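Pvivax hypothetical protein (Plasmodium vivax, PDB 2B30) is of unknown function but, as a Cof-like member of the HAD hydrolase superfamily, probably acts as a magnesium-dependent phosphatase. Local coordinates at residues L132-I137 against Y145-N150; I137-E142 against M179-I184; S48-A53 against A288-L293. All blocks are in the same frame, centred on the assembly; numbering follows the deposited sequence.

Contacts 1 and 2 share I137 and strand 136-140, which lies between strands 143-147 and 181-184 in one mixed sheet. Their centres are about 11 Å apart, and Y145 N sits 2.7 Å from F138 O, a probable hydrogen bond joining the two. Contact 3 pairs helices 48-60 and 288-297, with its centre about 36 Å from that of contact 1 and 30 Å from that of contact 2, across the centre of the chain. Along the sequence the segments of contacts 1 and 2 alternate, and both are nested between the halves of contact 3. This order fits a HAD hydrolase whose cap is inserted into a Rossmann-like core built from chain on both sides of the insertion.

Contact 1 (L132-I137 against Y145-N150); sequences LVNQTI and YVTEDN
No hydrogen bond crosses between L132-I137 and Y145-N150; the contact rests on apolar packing, a CA-H...O approach and side chains laid along backbone. The apolar part is a pair of beta-branched residues, I137 and V146, side by side and pointing the same way, with I137 CG1 3.9 Å from V146 CG1. Each of these branches is anti to its own carbonyl carbon, which puts both beside their backbone N. Outside the pair, V185 packs on I137 and S165 on V146.

Polar approaches gather where the chains close in, N134 and N150. The CA-H of N150 is directed at N134 O, with a CA-to-O distance of 3.2 Å and an angle of 146° at the hydrogen. The amide of N150 also lies against this carbonyl, but ND2 has a poor angle for bonding to it, while OD1 accepts from Y152 N. N134 runs alongside D149, its CG 4.0 Å from D149 CB, with amide and carboxylate planes turned 48° apart, and it crosses T147 obliquely. H170 touches both N134 and T147.

Hydrogen bonds within each segment accompany these shapes. L132 O is gripped twice, by T136 OG1 at 2.7 Å, well above the carbonyl plane, and by Q135 N at 3.2 Å. T147 to N150 form a type I turn, closed by N150 N to T147 O at 2.8 Å. Together, the entry to strand 136-140 and the exit of strand 143-147 form the open end of a beta hairpin in the sheet of the cap, consistent with HAD subfamily IIB.

Contact 2 (I137-E142 against M179-I184); sequences IFHRGE and MNKLMI
Antiparallel pairing satisfies alternate residues: I137 N reaches M183 O at 3.0 Å, almost straight at 177°, and M183 N returns to I137 O. H139 N donates to K181 O at 2.8 Å, nearly along the C=O axis. H139 O takes two donors, N180 N at 2.9 Å and, weakly, K181 N at 3.4 Å, so two residues face one, a classic beta bulge. F138 and L182 bond outward to Y145 and V218.

At the bulge N180 points toward the other strand, where its OD1 accepts from G141 N at 2.9 Å, 164° at the hydrogen, and weakly from R140 NH1. N180 ND2 is held by D112 OD1 and E113 O, and D112 OD2 also forms a salt bridge with R140. K181 CE lies over one face of the H139 ring, 4.0 Å from its centroid and offset toward the rim, while K181 NZ forms a salt bridge with E217. On the opposite sheet face F138 CD1 meets L182 CD2, and M179 CE touches F138 CB.

Both ends of the N180 amide are used; carboxylates balance R140 and K181, probably stabilising charged K181, and D112, in strand 109-112, ties the cap sheet to the core sheet.

Contact 3 (S48-A53 against A288-L293); sequences SENIDA and AVAYLL
Helices 48-60 and 288-297 run roughly in the same direction, their local axes 37° apart and 7.9 Å at closest approach. The close approach is consistent with two small residues meeting, A53 and A290; the nearest CA pair is N50 and A290, at 4.7 Å.

N50 carries the polar part. Its CG is anti to the carbonyl carbon, and this swings the amide over to the other helix, where OD1 accepts from A290 N at 3.0 Å, with 154° at the hydrogen. The donor stands 42° out of the carbonyl plane. This N-H belongs to the first turn of helix 288-297. N50 crosses V289 at about a right angle, with OD1 3.6 Å from V289 CB, and its ND2 has a weak hydrogen bond to L38 O.

The apolar part lies one turn on. A53 CB points into the partner, 3.8 Å from A290 CA and 3.7 Å from L293 CD1. At the outer margin E49 CB meets A290 CB.

Beneath this seam, V289 reaches I32 and L293 reaches L30, both on strand 29-33, which ends at the calcium ligand D33; V289 also touches helix 34-38, and I51 packs against helix 81-87.

Contact 1 (L132-I137 against Y145-N150)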
loop_
_atom_site.group_PDB
_atom_site.type_symbol
_atom_site.label_atom_id
_atom_site.label_comp_id
_atom_site.label_asym_id
_atom_site.label_seq_id
_atom_site.Cartn_x
_atom_site.Cartn_y
_atom_site.Cartn_z
ATOM N N LEU A 132 5.516 18.412 23.569
ATOM C CA LEU A 132 4.261 17.888 23.036
ATOM C C LEU A 132 3.744 16.673 23.816
ATOM O O LEU A 132 2.609 16.244 23.607
ATOM C CB LEU A 132 4.438 17.534 21.557
ATOM C CG LEU A 132 4.334 18.741 20.614
ATOM C CD1 LEU A 132 4.885 18.415 19.227
ATOM C CD2 LEU A 132 2.876 19.253 20.535
ATOM N N VAL A 133 4.568 16.144 24.722
ATOM C CA VAL A 133 4.191 14.995 25.542
ATOM C C VAL A 133 2.913 15.209 26.391
ATOM O O VAL A 133 2.126 14.268 26.563
ATOM C CB VAL A 133 5.357 14.574 26.466
ATOM C CG1 VAL A 133 4.924 13.476 27.442
ATOM C CG2 VAL A 133 6.541 14.107 25.642
ATOM N N ASN A 134 2.702 16.420 26.917
ATOM C CA ASN A 134 1.520 16.693 27.763
ATOM C C ASN A 134 0.221 16.939 26.971
ATOM O O ASN A 134 -0.776 17.380 27.544
ATOM C CB ASN A 134 1.774 17.841 28.765
ATOM C CG ASN A 134 2.969 17.572 29.713
ATOM O OD1 ASN A 134 3.202 16.441 30.161
ATOM N ND2 ASN A 134 3.723 18.631 30.023
ATOM N N GLN A 135 0.224 16.637 25.671
ATOM C CA GLN A 135 -1.009 16.657 24.868
ATOM C C GLN A 135 -1.089 15.449 23.927
ATOM O O GLN A 135 -1.774 15.491 22.892
ATOM C CB GLN A 135 -1.106 17.965 24.088
ATOM C CG GLN A 135 0.155 18.319 23.336
ATOM C CD GLN A 135 0.174 19.754 22.886
ATOM O OE1 GLN A 135 0.807 20.601 23.518
ATOM N NE2 GLN A 135 -0.530 20.044 21.802
ATOM N N THR A 136 -0.417 14.368 24.326
ATOM C CA THR A 136 -0.252 13.168 23.503
ATOM C C THR A 136 -0.908 11.953 24.163
ATOM O O THR A 136 -0.614 11.640 25.309
ATOM C CB THR A 136 1.251 12.878 23.282
ATOM O OG1 THR A 136 1.824 13.943 22.520
ATOM C CG2 THR A 136 1.472 11.550 22.541
ATOM N N ILE A 137 -1.785 11.267 23.433
ATOM C CA ILE A 137 -2.448 10.067 23.957
ATOM C C ILE A 137 -1.689 8.817 23.523
ATOM O O ILE A 137 -1.551 8.542 22.332
ATOM C CB ILE A 137 -3.920 9.969 23.503
ATOM C CG1 ILE A 137 -4.658 11.260 23.846
ATOM C CG2 ILE A 137 -4.602 8.782 24.191
ATOM C CD1 ILE A 137 -5.991 11.406 23.183
ATOM N N TYR A 145 -3.176 6.012 27.418
ATOM C CA TYR A 145 -2.666 6.674 28.608
ATOM C C TYR A 145 -2.323 8.122 28.325
ATOM O O TYR A 145 -1.893 8.453 27.232
ATOM C CB TYR A 145 -1.415 5.950 29.114
ATOM C CG TYR A 145 -1.530 4.440 29.092
ATOM C CD1 TYR A 145 -1.984 3.742 30.205
ATOM C CD2 TYR A 145 -1.191 3.712 27.954
ATOM C CE1 TYR A 145 -2.093 2.371 30.187
ATOM C CE2 TYR A 145 -1.305 2.336 27.930
ATOM C CZ TYR A 145 -1.757 1.674 29.058
ATOM O OH TYR A 145 -1.878 0.308 29.071
ATOM N N VAL A 146 -2.515 8.978 29.319
ATOM C CA VAL A 146 -2.076 10.370 29.229
ATOM C C VAL A 146 -1.297 10.775 30.478
ATOM O O VAL A 146 -1.275 10.064 31.490
ATOM C CB VAL A 146 -3.249 11.336 29.031
ATOM C CG1 VAL A 146 -3.970 11.032 27.713
ATOM C CG2 VAL A 146 -4.202 11.285 30.223
ATOM N N THR A 147 -0.661 11.933 30.401
ATOM C CA THR A 147 0.219 12.382 31.464
ATOM C C THR A 147 -0.575 13.239 32.484
ATOM O O THR A 147 -1.578 13.857 32.122
ATOM C CB THR A 147 1.437 13.094 30.837
ATOM O OG1 THR A 147 2.573 12.976 31.693
ATOM C CG2 THR A 147 1.147 14.525 30.558
ATOM N N GLU A 148 -0.142 13.225 33.752
ATOM C CA GLU A 148 -0.763 13.992 34.858
ATOM C C GLU A 148 -1.078 15.429 34.458
ATOM O O GLU A 148 -2.159 15.941 34.747
ATOM C CB GLU A 148 0.162 14.009 36.088
ATOM N N ASP A 149 -0.127 16.053 33.765
ATOM C CA ASP A 149 -0.255 17.428 33.274
ATOM C C ASP A 149 -0.950 17.570 31.915
ATOM O O ASP A 149 -0.790 18.594 31.264
ATOM C CB ASP A 149 1.140 18.074 33.198
ATOM C CG ASP A 149 1.731 18.347 34.572
ATOM O OD1 ASP A 149 1.361 19.378 35.175
ATOM O OD2 ASP A 149 2.564 17.544 35.048
ATOM N N ASN A 150 -1.725 16.571 31.491
ATOM C CA ASN A 150 -2.453 16.651 30.224
ATOM C C ASN A 150 -3.820 17.284 30.429
ATOM O O ASN A 150 -4.640 16.781 31.199
ATOM C CB ASN A 150 -2.592 15.262 29.588
ATOM C CG ASN A 150 -3.071 15.316 28.139
ATOM O OD1 ASN A 150 -4.063 15.960 27.839
ATOM N ND2 ASN A 150 -2.369 14.625 27.245
#

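Contact 2 (I137-E142 against M179-I184)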
loop_
_atom_site.group_PDB
_atom_site.type_symbol
_atom_site.label_atom_id
_atom_site.label_comp_id
_atom_site.label_asym_id
_atom_site.label_seq_id
_atom_site.Cartn_x
_atom_site.Cartn_y
_atom_site.Cartn_z
ATOM N N ILE A 137 -1.785 11.267 23.433
ATOM C CA ILE A 137 -2.448 10.067 23.957
ATOM C C ILE A 137 -1.689 8.817 23.523
ATOM O O ILE A 137 -1.551 8.542 22.332
ATOM C CB ILE A 137 -3.920 9.969 23.503
ATOM C CG1 ILE A 137 -4.658 11.260 23.846
ATOM C CG2 ILE A 137 -4.602 8.782 24.191
ATOM C CD1 ILE A 137 -5.991 11.406 23.183
ATOM N N PHE A 138 -1.207 8.063 24.502
ATOM C CA PHE A 138 -0.331 6.917 24.250
ATOM C C PHE A 138 -1.141 5.633 24.214
ATOM O O PHE A 138 -1.794 5.298 25.203
ATOM C CB PHE A 138 0.723 6.827 25.342
ATOM C CG PHE A 138 1.664 7.990 25.359
ATOM C CD1 PHE A 138 2.933 7.880 24.812
ATOM C CD2 PHE A 138 1.280 9.202 25.922
ATOM C CE1 PHE A 138 3.803 8.944 24.830
ATOM C CE2 PHE A 138 2.150 10.275 25.942
ATOM C CZ PHE A 138 3.414 10.148 25.392
ATOM N N HIS A 139 -1.104 4.928 23.083
ATOM C CA HIS A 139 -1.950 3.754 22.876
ATOM C C HIS A 139 -1.129 2.469 22.859
ATOM O O HIS A 139 -0.146 2.377 22.130
ATOM C CB HIS A 139 -2.703 3.871 21.549
ATOM C CG HIS A 139 -3.781 4.912 21.541
ATOM N ND1 HIS A 139 -5.085 4.635 21.894
ATOM C CD2 HIS A 139 -3.759 6.220 21.187
ATOM C CE1 HIS A 139 -5.817 5.728 21.766
ATOM N NE2 HIS A 139 -5.037 6.703 21.334
ATOM N N ARG A 140 -1.537 1.482 23.656
ATOM C CA ARG A 140 -0.993 0.117 23.562
ATOM C C ARG A 140 -2.126 -0.883 23.710
ATOM O O ARG A 140 -2.775 -0.937 24.758
ATOM C CB ARG A 140 0.068 -0.149 24.631
ATOM C CG ARG A 140 0.735 -1.519 24.531
ATOM C CD ARG A 140 1.748 -1.606 23.377
ATOM N NE ARG A 140 2.338 -2.943 23.258
ATOM C CZ ARG A 140 1.710 -4.004 22.747
ATOM N NH1 ARG A 140 0.481 -3.905 22.269
ATOM N NH2 ARG A 140 2.322 -5.177 22.704
ATOM N N GLY A 141 -2.360 -1.661 22.655
ATOM C CA GLY A 141 -3.425 -2.651 22.635
ATOM C C GLY A 141 -4.801 -2.024 22.753
ATOM O O GLY A 141 -5.198 -1.201 21.912
ATOM N N GLU A 142 -5.522 -2.406 23.805
ATOM C CA GLU A 142 -6.857 -1.870 24.086
ATOM C C GLU A 142 -6.835 -0.784 25.167
ATOM O O GLU A 142 -7.882 -0.393 25.674
ATOM C CB GLU A 142 -7.792 -3.008 24.521
ATOM C CG GLU A 142 -7.926 -4.136 23.508
ATOM C CD GLU A 142 -8.492 -3.684 22.154
ATOM O OE1 GLU A 142 -9.053 -2.565 22.053
ATOM O OE2 GLU A 142 -8.378 -4.465 21.183
ATOM N N MET A 179 4.741 1.806 21.785
ATOM C CA MET A 179 3.279 1.957 21.689
ATOM C C MET A 179 2.829 1.542 20.300
ATOM O O MET A 179 3.625 1.559 19.362
ATOM C CB MET A 179 2.865 3.422 21.886
ATOM C CG MET A 179 3.062 3.959 23.276
ATOM S SD MET A 179 1.909 3.282 24.463
ATOM C CE MET A 179 2.790 3.659 25.969
ATOM N N ASN A 180 1.550 1.196 20.163
ATOM C CA ASN A 180 0.957 0.972 18.841
ATOM C C ASN A 180 0.678 2.298 18.139
ATOM O O ASN A 180 0.782 2.395 16.910
ATOM C CB ASN A 180 -0.347 0.190 18.948
ATOM C CG ASN A 180 -0.149 -1.218 19.466
ATOM O OD1 ASN A 180 -0.322 -1.476 20.653
ATOM N ND2 ASN A 180 0.195 -2.142 18.574
ATOM N N LYS A 181 0.306 3.306 18.924
ATOM C CA LYS A 181 -0.040 4.608 18.372
ATOM C C LYS A 181 0.109 5.753 19.367
ATOM O O LYS A 181 -0.236 5.612 20.539
ATOM C CB LYS A 181 -1.482 4.583 17.858
ATOM C CG LYS A 181 -1.991 5.917 17.318
ATOM C CD LYS A 181 -3.320 5.739 16.621
ATOM C CE LYS A 181 -4.479 5.658 17.601
ATOM N NZ LYS A 181 -5.266 6.899 17.580
ATOM N N LEU A 182 0.618 6.883 18.882
ATOM C CA LEU A 182 0.533 8.148 19.615
ATOM C C LEU A 182 -0.391 9.080 18.833
ATOM O O LEU A 182 -0.121 9.387 17.665
ATOM C CB LEU A 182 1.906 8.813 19.781
ATOM C CG LEU A 182 3.079 8.013 20.343
ATOM C CD1 LEU A 182 4.208 8.956 20.691
ATOM C CD2 LEU A 182 2.693 7.230 21.570
ATOM N N MET A 183 -1.486 9.505 19.459
ATOM C CA MET A 183 -2.349 10.524 18.872
ATOM C C MET A 183 -2.045 11.852 19.528
ATOM O O MET A 183 -2.475 12.104 20.653
ATOM C CB MET A 183 -3.824 10.198 19.063
ATOM C CG MET A 183 -4.738 11.119 18.272
ATOM S SD MET A 183 -6.271 11.433 19.141
ATOM C CE MET A 183 -7.100 12.517 17.971
ATOM N N ILE A 184 -1.298 12.699 18.829
ATOM C CA ILE A 184 -0.949 14.017 19.350
ATOM C C ILE A 184 -2.129 14.965 19.105
ATOM O O ILE A 184 -2.439 15.303 17.960
ATOM C CB ILE A 184 0.344 14.568 18.704
ATOM C CG1 ILE A 184 1.489 13.552 18.835
ATOM C CG2 ILE A 184 0.759 15.880 19.356
ATOM C CD1 ILE A 184 2.797 14.017 18.207
#

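Contact 3 (S48-A53 against A288-L293)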
loop_
_atom_site.group_PDB
_atom_site.type_symbol
_atom_site.label_atom_id
_atom_site.label_comp_id
_atom_site.label_asym_id
_atom_site.label_seq_id
_atom_site.Cartn_x
_atom_site.Cartn_y
_atom_site.Cartn_z
ATOM N N SER A 48 -29.183 5.251 14.421
ATOM C CA SER A 48 -29.924 3.990 14.496
ATOM C C SER A 48 -30.087 3.261 13.146
ATOM O O SER A 48 -30.156 2.027 13.122
ATOM C CB SER A 48 -31.306 4.251 15.096
ATOM O OG SER A 48 -31.962 5.267 14.365
ATOM N N GLU A 49 -30.156 4.007 12.040
ATOM C CA GLU A 49 -30.277 3.399 10.699
ATOM C C GLU A 49 -29.040 2.578 10.388
ATOM O O GLU A 49 -29.131 1.518 9.769
ATOM C CB GLU A 49 -30.438 4.432 9.572
ATOM C CG GLU A 49 -31.345 5.599 9.881
ATOM C CD GLU A 49 -30.579 6.799 10.405
ATOM O OE1 GLU A 49 -29.822 7.397 9.613
ATOM O OE2 GLU A 49 -30.734 7.138 11.603
ATOM N N ASN A 50 -27.881 3.085 10.794
ATOM C CA ASN A 50 -26.642 2.365 10.574
ATOM C C ASN A 50 -26.593 1.067 11.388
ATOM O O ASN A 50 -26.159 0.026 10.878
ATOM C CB ASN A 50 -25.436 3.248 10.887
ATOM C CG ASN A 50 -25.209 4.333 9.845
ATOM O OD1 ASN A 50 -25.908 4.412 8.830
ATOM N ND2 ASN A 50 -24.217 5.174 10.093
ATOM N N ILE A 51 -27.068 1.130 12.631
ATOM C CA ILE A 51 -27.140 -0.049 13.499
ATOM C C ILE A 51 -28.019 -1.140 12.882
ATOM O O ILE A 51 -27.637 -2.308 12.877
ATOM C CB ILE A 51 -27.609 0.314 14.931
ATOM C CG1 ILE A 51 -26.434 0.788 15.785
ATOM C CG2 ILE A 51 -28.206 -0.874 15.646
ATOM C CD1 ILE A 51 -25.863 2.107 15.382
ATOM N N ASP A 52 -29.176 -0.768 12.345
ATOM C CA ASP A 52 -30.044 -1.739 11.659
ATOM C C ASP A 52 -29.379 -2.287 10.408
ATOM O O ASP A 52 -29.530 -3.457 10.076
ATOM C CB ASP A 52 -31.387 -1.103 11.265
ATOM C CG ASP A 52 -32.234 -0.740 12.464
ATOM O OD1 ASP A 52 -32.501 -1.632 13.304
ATOM O OD2 ASP A 52 -32.636 0.439 12.565
ATOM N N ALA A 53 -28.659 -1.416 9.705
ATOM C CA ALA A 53 -27.981 -1.799 8.468
ATOM C C ALA A 53 -26.982 -2.903 8.755
ATOM O O ALA A 53 -26.969 -3.934 8.082
ATOM C CB ALA A 53 -27.278 -0.601 7.851
ATOM N N ALA A 288 -25.227 7.535 5.664
ATOM C CA ALA A 288 -24.607 7.061 4.413
ATOM C C ALA A 288 -24.280 5.577 4.380
ATOM O O ALA A 288 -24.356 4.956 3.328
ATOM C CB ALA A 288 -23.362 7.871 4.101
ATOM N N VAL A 289 -23.905 5.008 5.516
ATOM C CA VAL A 289 -23.661 3.565 5.598
ATOM C C VAL A 289 -24.973 2.814 5.371
ATOM O O VAL A 289 -25.055 1.948 4.509
ATOM C CB VAL A 289 -23.059 3.155 6.955
ATOM C CG1 VAL A 289 -22.860 1.637 7.014
ATOM C CG2 VAL A 289 -21.741 3.898 7.204
ATOM N N ALA A 290 -26.000 3.171 6.136
ATOM C CA ALA A 290 -27.354 2.643 5.913
ATOM C C ALA A 290 -27.755 2.735 4.433
ATOM O O ALA A 290 -28.199 1.748 3.845
ATOM C CB ALA A 290 -28.366 3.384 6.792
ATOM N N TYR A 291 -27.565 3.917 3.844
ATOM C CA TYR A 291 -27.866 4.169 2.428
ATOM C C TYR A 291 -27.137 3.222 1.478
ATOM O O TYR A 291 -27.742 2.673 0.560
ATOM C CB TYR A 291 -27.516 5.616 2.067
ATOM C CG TYR A 291 -27.662 5.948 0.593
ATOM C CD1 TYR A 291 -28.904 6.285 0.057
ATOM C CD2 TYR A 291 -26.558 5.942 -0.260
ATOM C CE1 TYR A 291 -29.045 6.593 -1.288
ATOM C CE2 TYR A 291 -26.690 6.257 -1.606
ATOM C CZ TYR A 291 -27.939 6.575 -2.115
ATOM O OH TYR A 291 -28.093 6.877 -3.449
ATOM N N LEU A 292 -25.839 3.041 1.699
ATOM C CA LEU A 292 -25.028 2.197 0.832
ATOM C C LEU A 292 -25.358 0.719 1.020
ATOM O O LEU A 292 -25.520 -0.004 0.042
ATOM C CB LEU A 292 -23.542 2.463 1.082
ATOM C CG LEU A 292 -22.473 1.688 0.307
ATOM C CD1 LEU A 292 -22.759 1.637 -1.176
ATOM C CD2 LEU A 292 -21.115 2.320 0.558
ATOM N N LEU A 293 -25.480 0.268 2.264
ATOM C CA LEU A 293 -25.762 -1.150 2.525
ATOM C C LEU A 293 -27.113 -1.580 1.935
ATOM O O LEU A 293 -27.244 -2.708 1.439
ATOM C CB LEU A 293 -25.717 -1.472 4.027
ATOM C CG LEU A 293 -24.429 -1.207 4.819
ATOM C CD1 LEU A 293 -24.388 -2.081 6.067
ATOM C CD2 LEU A 293 -23.176 -1.432 3.982
#